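KLLA0E08119p (PDB 3VA7) forms the urea carboxylase part of a longer protein, which probably uses biotin and ATP to turn urea and hydrogencarbonate into urea-1-carboxylate. Local coordinates at residues L855-L859 against N860-R864; N977-S981 against A982-V986. One frame throughout, in Å; residues are numbered along the deposited sequence.

Contact 1 of 2, residues L855-L859 against N860-R864; sequences LEFDL and NICYR
An N-cap opens helix 859-875 in the carboxyltransferase domain (subdomain C and D), where D858 reaches forward to the backbone of N860. The carboxylate oxygen D858 OD2 accepts from N860 N at 2.9 Å, with a bent N-H...O angle of 146°. The donor comes in from above the carboxylate plane, 37° out of it. What brings the carboxylate over the helix end is a first torsion that sets CG opposite the backbone N (chi1 177°) and beside the carbonyl carbon. The same OD2 lies 3.4 Å from N860 CB, so the acid also rests against the start of the N860 side chain. The N860 amide is turned well away from the plane of the carboxylate, and its OD1 instead accepts from W921 NE1. With an alanine in place of D858, N860 N would probably lose its capping acceptor and the helix start would be less firmly fixed.

In the turn that follows, L859 O accepts from C862 N at 2.9 Å and more weakly from Y863 N at 3.4 Å, so L859 O is bound more closely by C862 N, three residues on, than by Y863 N, four residues on. Apolar groups gather on another side of the turn. C862 SG lies 4.0 Å from F857 CE1, an oblique sulfur-aromatic contact with the sulfur 5.2 Å from the ring centroid, and F857 also lies on L987 of strand 984-989. L859 CD2 adds a looser touch, 4.4 Å from C862 SG.

The turn thus pairs a carboxylate with a backbone N-H at its start and sets sulfur against hydrocarbon where F857, L859 and C862 meet. A carboxylate at the positive end of the helix dipole would probably be stabilised in its charged form, while the contacts of the cysteine sulfur with F857 and L859 CD2 are probably largely dispersive.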
loop_
_atom_site.group_PDB
_atom_site.type_symbol
_atom_site.label_atom_id
_atom_site.label_comp_id
_atom_site.label_asym_id
_atom_site.label_seq_id
_atom_site.Cartn_x
_atom_site.Cartn_y
_atom_site.Cartn_z
ATOM N N LEU A 855 1.018 -38.689 5.128
ATOM C CA LEU A 855 0.325 -37.560 4.464
ATOM C C LEU A 855 -1.132 -37.438 5.008
ATOM O O LEU A 855 -2.096 -38.054 4.517
ATOM C CB LEU A 855 0.440 -37.609 2.920
ATOM C CG LEU A 855 1.814 -37.885 2.214
ATOM C CD1 LEU A 855 1.710 -37.859 0.668
ATOM C CD2 LEU A 855 3.023 -37.009 2.679
ATOM N N GLU A 856 -1.249 -36.630 6.057
ATOM C CA GLU A 856 -2.299 -36.781 7.037
ATOM C C GLU A 856 -2.273 -35.576 7.986
ATOM O O GLU A 856 -1.186 -35.022 8.300
ATOM C CB GLU A 856 -2.012 -38.018 7.858
ATOM C CG GLU A 856 -3.158 -38.492 8.673
ATOM C CD GLU A 856 -4.067 -39.388 7.863
ATOM O OE1 GLU A 856 -4.904 -40.085 8.500
ATOM O OE2 GLU A 856 -3.928 -39.396 6.597
ATOM N N PHE A 857 -3.448 -35.155 8.436
ATOM C CA PHE A 857 -3.496 -34.095 9.372
ATOM C C PHE A 857 -3.689 -34.761 10.715
ATOM O O PHE A 857 -4.337 -35.818 10.800
ATOM C CB PHE A 857 -4.629 -33.126 9.090
ATOM C CG PHE A 857 -4.963 -32.278 10.252
ATOM C CD1 PHE A 857 -4.207 -31.162 10.543
ATOM C CD2 PHE A 857 -6.015 -32.629 11.102
ATOM C CE1 PHE A 857 -4.504 -30.370 11.638
ATOM C CE2 PHE A 857 -6.320 -31.854 12.245
ATOM C CZ PHE A 857 -5.556 -30.724 12.525
ATOM N N ASP A 858 -3.128 -34.107 11.740
ATOM C CA ASP A 858 -3.166 -34.498 13.125
ATOM C C ASP A 858 -2.793 -33.229 13.900
ATOM O O ASP A 858 -1.678 -32.740 13.765
ATOM C CB ASP A 858 -2.138 -35.628 13.351
ATOM C CG ASP A 858 -2.055 -36.072 14.805
ATOM O OD1 ASP A 858 -1.541 -37.188 15.068
ATOM O OD2 ASP A 858 -2.466 -35.290 15.686
ATOM N N LEU A 859 -3.720 -32.677 14.678
ATOM C CA LEU A 859 -3.424 -31.497 15.492
ATOM C C LEU A 859 -2.136 -31.575 16.317
ATOM O O LEU A 859 -1.468 -30.548 16.494
ATOM C CB LEU A 859 -4.546 -31.204 16.466
ATOM C CG LEU A 859 -5.418 -29.956 16.331
ATOM C CD1 LEU A 859 -6.301 -29.843 17.541
ATOM C CD2 LEU A 859 -4.608 -28.710 16.157
ATOM N N ASN A 860 -1.788 -32.761 16.842
ATOM C CA ASN A 860 -0.602 -32.870 17.688
ATOM C C ASN A 860 0.685 -32.416 16.993
ATOM O O ASN A 860 1.513 -31.673 17.573
ATOM C CB ASN A 860 -0.459 -34.277 18.240
ATOM C CG ASN A 860 -1.354 -34.510 19.453
ATOM O OD1 ASN A 860 -1.511 -33.644 20.331
ATOM N ND2 ASN A 860 -1.975 -35.671 19.483
ATOM N N ILE A 861 0.843 -32.870 15.754
ATOM C CA ILE A 861 1.903 -32.435 14.885
ATOM C C ILE A 861 2.025 -30.875 14.770
ATOM O O ILE A 861 3.123 -30.323 14.620
ATOM C CB ILE A 861 1.742 -33.172 13.545
ATOM C CG1 ILE A 861 2.247 -34.614 13.721
ATOM C CG2 ILE A 861 2.421 -32.460 12.444
ATOM C CD1 ILE A 861 2.026 -35.543 12.474
ATOM N N CYS A 862 0.931 -30.160 14.899
ATOM C CA CYS A 862 1.000 -28.716 14.848
ATOM C C CYS A 862 1.653 -28.219 16.093
ATOM O O CYS A 862 2.421 -27.263 16.051
ATOM C CB CYS A 862 -0.416 -28.045 14.717
ATOM S SG CYS A 862 -1.330 -28.668 13.292
ATOM N N TYR A 863 1.317 -28.819 17.232
ATOM C CA TYR A 863 1.965 -28.389 18.451
ATOM C C TYR A 863 3.457 -28.750 18.389
ATOM O O TYR A 863 4.326 -27.964 18.816
ATOM C CB TYR A 863 1.305 -28.936 19.689
ATOM C CG TYR A 863 1.861 -28.256 20.899
ATOM C CD1 TYR A 863 1.775 -26.872 21.038
ATOM C CD2 TYR A 863 2.550 -28.991 21.882
ATOM C CE1 TYR A 863 2.326 -26.240 22.140
ATOM C CE2 TYR A 863 3.101 -28.363 23.012
ATOM C CZ TYR A 863 2.988 -27.003 23.128
ATOM O OH TYR A 863 3.540 -26.377 24.241
ATOM N N ARG A 864 3.742 -29.874 17.750
ATOM C CA ARG A 864 5.087 -30.376 17.656
ATOM C C ARG A 864 5.988 -29.437 16.864
ATOM O O ARG A 864 7.184 -29.241 17.228
ATOM C CB ARG A 864 5.091 -31.789 17.057
ATOM C CG ARG A 864 6.465 -32.350 16.763
ATOM C CD ARG A 864 6.366 -33.836 16.606
ATOM N NE ARG A 864 7.683 -34.409 16.818
ATOM C CZ ARG A 864 8.118 -35.019 17.937
ATOM N NH1 ARG A 864 7.327 -35.228 18.999
ATOM N NH2 ARG A 864 9.388 -35.426 17.980
#

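Contact 2 of 2, residues N977-S981 against A982-V986; sequences NMLYS and AKFMV
M978, A982 and F984 form the apolar centre of the turn that joins the C-terminal end of helix 972-979 to strand 984-989. M978 SD sits 4.0 Å from A982 CB and 4.2 Å from F984 CZ, the latter an oblique Met-aromatic contact in which the two side chains cross at about a right angle. The sulfur gets there because CG lies between the backbone N and the carbonyl carbon (chi1 89°) and the chain bends again at chi2 (81°). A982 CB lies over one face of the F984 ring, offset toward its rim, while L979 CD2 approaches F984 CZ at 4.3 Å. H1006 also packs on M978 and A982.

Further out, L979 O faces the ring edge near its plane, 4.1 Å from F984 CE1. The departing chain is tied back by M978 O, which accepts from A982 N at 2.8 Å, almost in line with the C=O bond, and from S981 N as well. A water lies within hydrogen-bonding distance of both L979 O and A982 O. At the exposed outer edge, S981 OG donates to N977 O at 2.9 Å, approaching from 38° above the carbonyl plane.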
loop_
_atom_site.group_PDB
_atom_site.type_symbol
_atom_site.label_atom_id
_atom_site.label_comp_id
_atom_site.label_asym_id
_atom_site.label_seq_id
_atom_site.Cartn_x
_atom_site.Cartn_y
_atom_site.Cartn_z
ATOM N N ASN A 977 -24.112 -24.042 5.824
ATOM C CA ASN A 977 -24.270 -24.229 7.249
ATOM C C ASN A 977 -22.968 -24.503 7.941
ATOM O O ASN A 977 -22.776 -24.017 9.072
ATOM C CB ASN A 977 -25.214 -25.386 7.595
ATOM C CG ASN A 977 -26.674 -25.092 7.281
ATOM O OD1 ASN A 977 -27.119 -23.914 7.231
ATOM N ND2 ASN A 977 -27.451 -26.187 7.078
ATOM N N MET A 978 -22.076 -25.289 7.318
ATOM C CA MET A 978 -20.848 -25.567 8.014
ATOM C C MET A 978 -19.978 -24.343 8.067
ATOM O O MET A 978 -19.406 -24.061 9.123
ATOM C CB MET A 978 -20.119 -26.815 7.566
ATOM C CG MET A 978 -19.196 -26.631 6.498
ATOM S SD MET A 978 -17.573 -25.971 6.936
ATOM C CE MET A 978 -16.826 -26.307 5.350
ATOM N N LEU A 979 -19.948 -23.553 7.001
ATOM C CA LEU A 979 -19.196 -22.325 7.071
ATOM C C LEU A 979 -19.601 -21.428 8.233
ATOM O O LEU A 979 -18.767 -20.671 8.787
ATOM C CB LEU A 979 -19.302 -21.577 5.770
ATOM C CG LEU A 979 -18.628 -22.341 4.637
ATOM C CD1 LEU A 979 -19.240 -21.897 3.366
ATOM C CD2 LEU A 979 -17.127 -22.024 4.688
ATOM N N TYR A 980 -20.862 -21.522 8.645
ATOM C CA TYR A 980 -21.338 -20.674 9.743
ATOM C C TYR A 980 -21.421 -21.430 11.072
ATOM O O TYR A 980 -21.938 -20.905 12.047
ATOM C CB TYR A 980 -22.714 -20.069 9.407
ATOM C CG TYR A 980 -22.706 -19.078 8.277
ATOM C CD1 TYR A 980 -21.944 -17.927 8.366
ATOM C CD2 TYR A 980 -23.467 -19.282 7.132
ATOM C CE1 TYR A 980 -21.952 -16.996 7.376
ATOM C CE2 TYR A 980 -23.478 -18.342 6.128
ATOM C CZ TYR A 980 -22.716 -17.176 6.247
ATOM O OH TYR A 980 -22.664 -16.176 5.249
ATOM N N SER A 981 -20.963 -22.671 11.121
ATOM C CA SER A 981 -20.882 -23.315 12.454
ATOM C C SER A 981 -19.504 -23.914 12.818
ATOM O O SER A 981 -19.285 -24.307 13.935
ATOM C CB SER A 981 -22.028 -24.337 12.658
ATOM O OG SER A 981 -22.059 -25.236 11.600
ATOM N N ALA A 982 -18.604 -23.978 11.851
ATOM C CA ALA A 982 -17.304 -24.594 12.035
ATOM C C ALA A 982 -16.405 -23.672 12.888
ATOM O O ALA A 982 -16.641 -22.463 12.999
ATOM C CB ALA A 982 -16.660 -24.919 10.680
ATOM N N LYS A 983 -15.445 -24.287 13.569
ATOM C CA LYS A 983 -14.446 -23.537 14.310
ATOM C C LYS A 983 -13.119 -23.815 13.611
ATOM O O LYS A 983 -12.595 -24.950 13.640
ATOM C CB LYS A 983 -14.466 -23.950 15.750
ATOM C CG LYS A 983 -15.382 -23.136 16.633
ATOM C CD LYS A 983 -15.416 -23.817 17.984
ATOM C CE LYS A 983 -16.624 -23.443 18.800
ATOM N NZ LYS A 983 -16.758 -24.479 19.861
ATOM N N PHE A 984 -12.659 -22.800 12.871
ATOM C CA PHE A 984 -11.504 -22.947 12.014
ATOM C C PHE A 984 -10.240 -22.566 12.779
ATOM O O PHE A 984 -10.063 -21.394 13.145
ATOM C CB PHE A 984 -11.651 -22.025 10.833
ATOM C CG PHE A 984 -12.738 -22.398 9.897
ATOM C CD1 PHE A 984 -13.889 -21.660 9.839
ATOM C CD2 PHE A 984 -12.600 -23.495 9.045
ATOM C CE1 PHE A 984 -14.907 -21.999 8.929
ATOM C CE2 PHE A 984 -13.600 -23.844 8.135
ATOM C CZ PHE A 984 -14.765 -23.085 8.093
ATOM N N MET A 985 -9.394 -23.566 13.066
ATOM C CA MET A 985 -8.100 -23.315 13.682
ATOM C C MET A 985 -7.035 -22.968 12.620
ATOM O O MET A 985 -6.750 -23.796 11.712
ATOM C CB MET A 985 -7.635 -24.513 14.501
ATOM C CG MET A 985 -6.248 -24.233 15.139
ATOM S SD MET A 985 -5.814 -25.291 16.522
ATOM C CE MET A 985 -6.655 -24.478 17.870
ATOM N N VAL A 986 -6.469 -21.756 12.724
ATOM C CA VAL A 986 -5.347 -21.374 11.860
ATOM C C VAL A 986 -4.145 -22.305 12.082
ATOM O O VAL A 986 -3.661 -22.461 13.220
ATOM C CB VAL A 986 -4.919 -19.959 12.162
ATOM C CG1 VAL A 986 -3.886 -19.515 11.195
ATOM C CG2 VAL A 986 -6.122 -19.095 12.155
HETATM O O HOH W 1 -18.234 -20.429 11.709
#

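Overall arrangement
The two contacts lie in the same carboxyltransferase family region, contact 1 at the start of a helix and contact 2 at the end of one, their centres about 19 Å apart. Strand 984-989 connects them: it begins inside contact 2, and its residues M985 and L987 meet contact 1. L859 CD2 packs against M985 SD at 3.6 Å, and L987, just beyond contact 2, touches both F857 and C862. After its last residue the strand leads on to D991 and V992, which line the pocket of the bound urea. The side chain of F984 is about 13 Å from that urea, so contact 2 lies away from the urea pocket, and none of its residues is among those lining it.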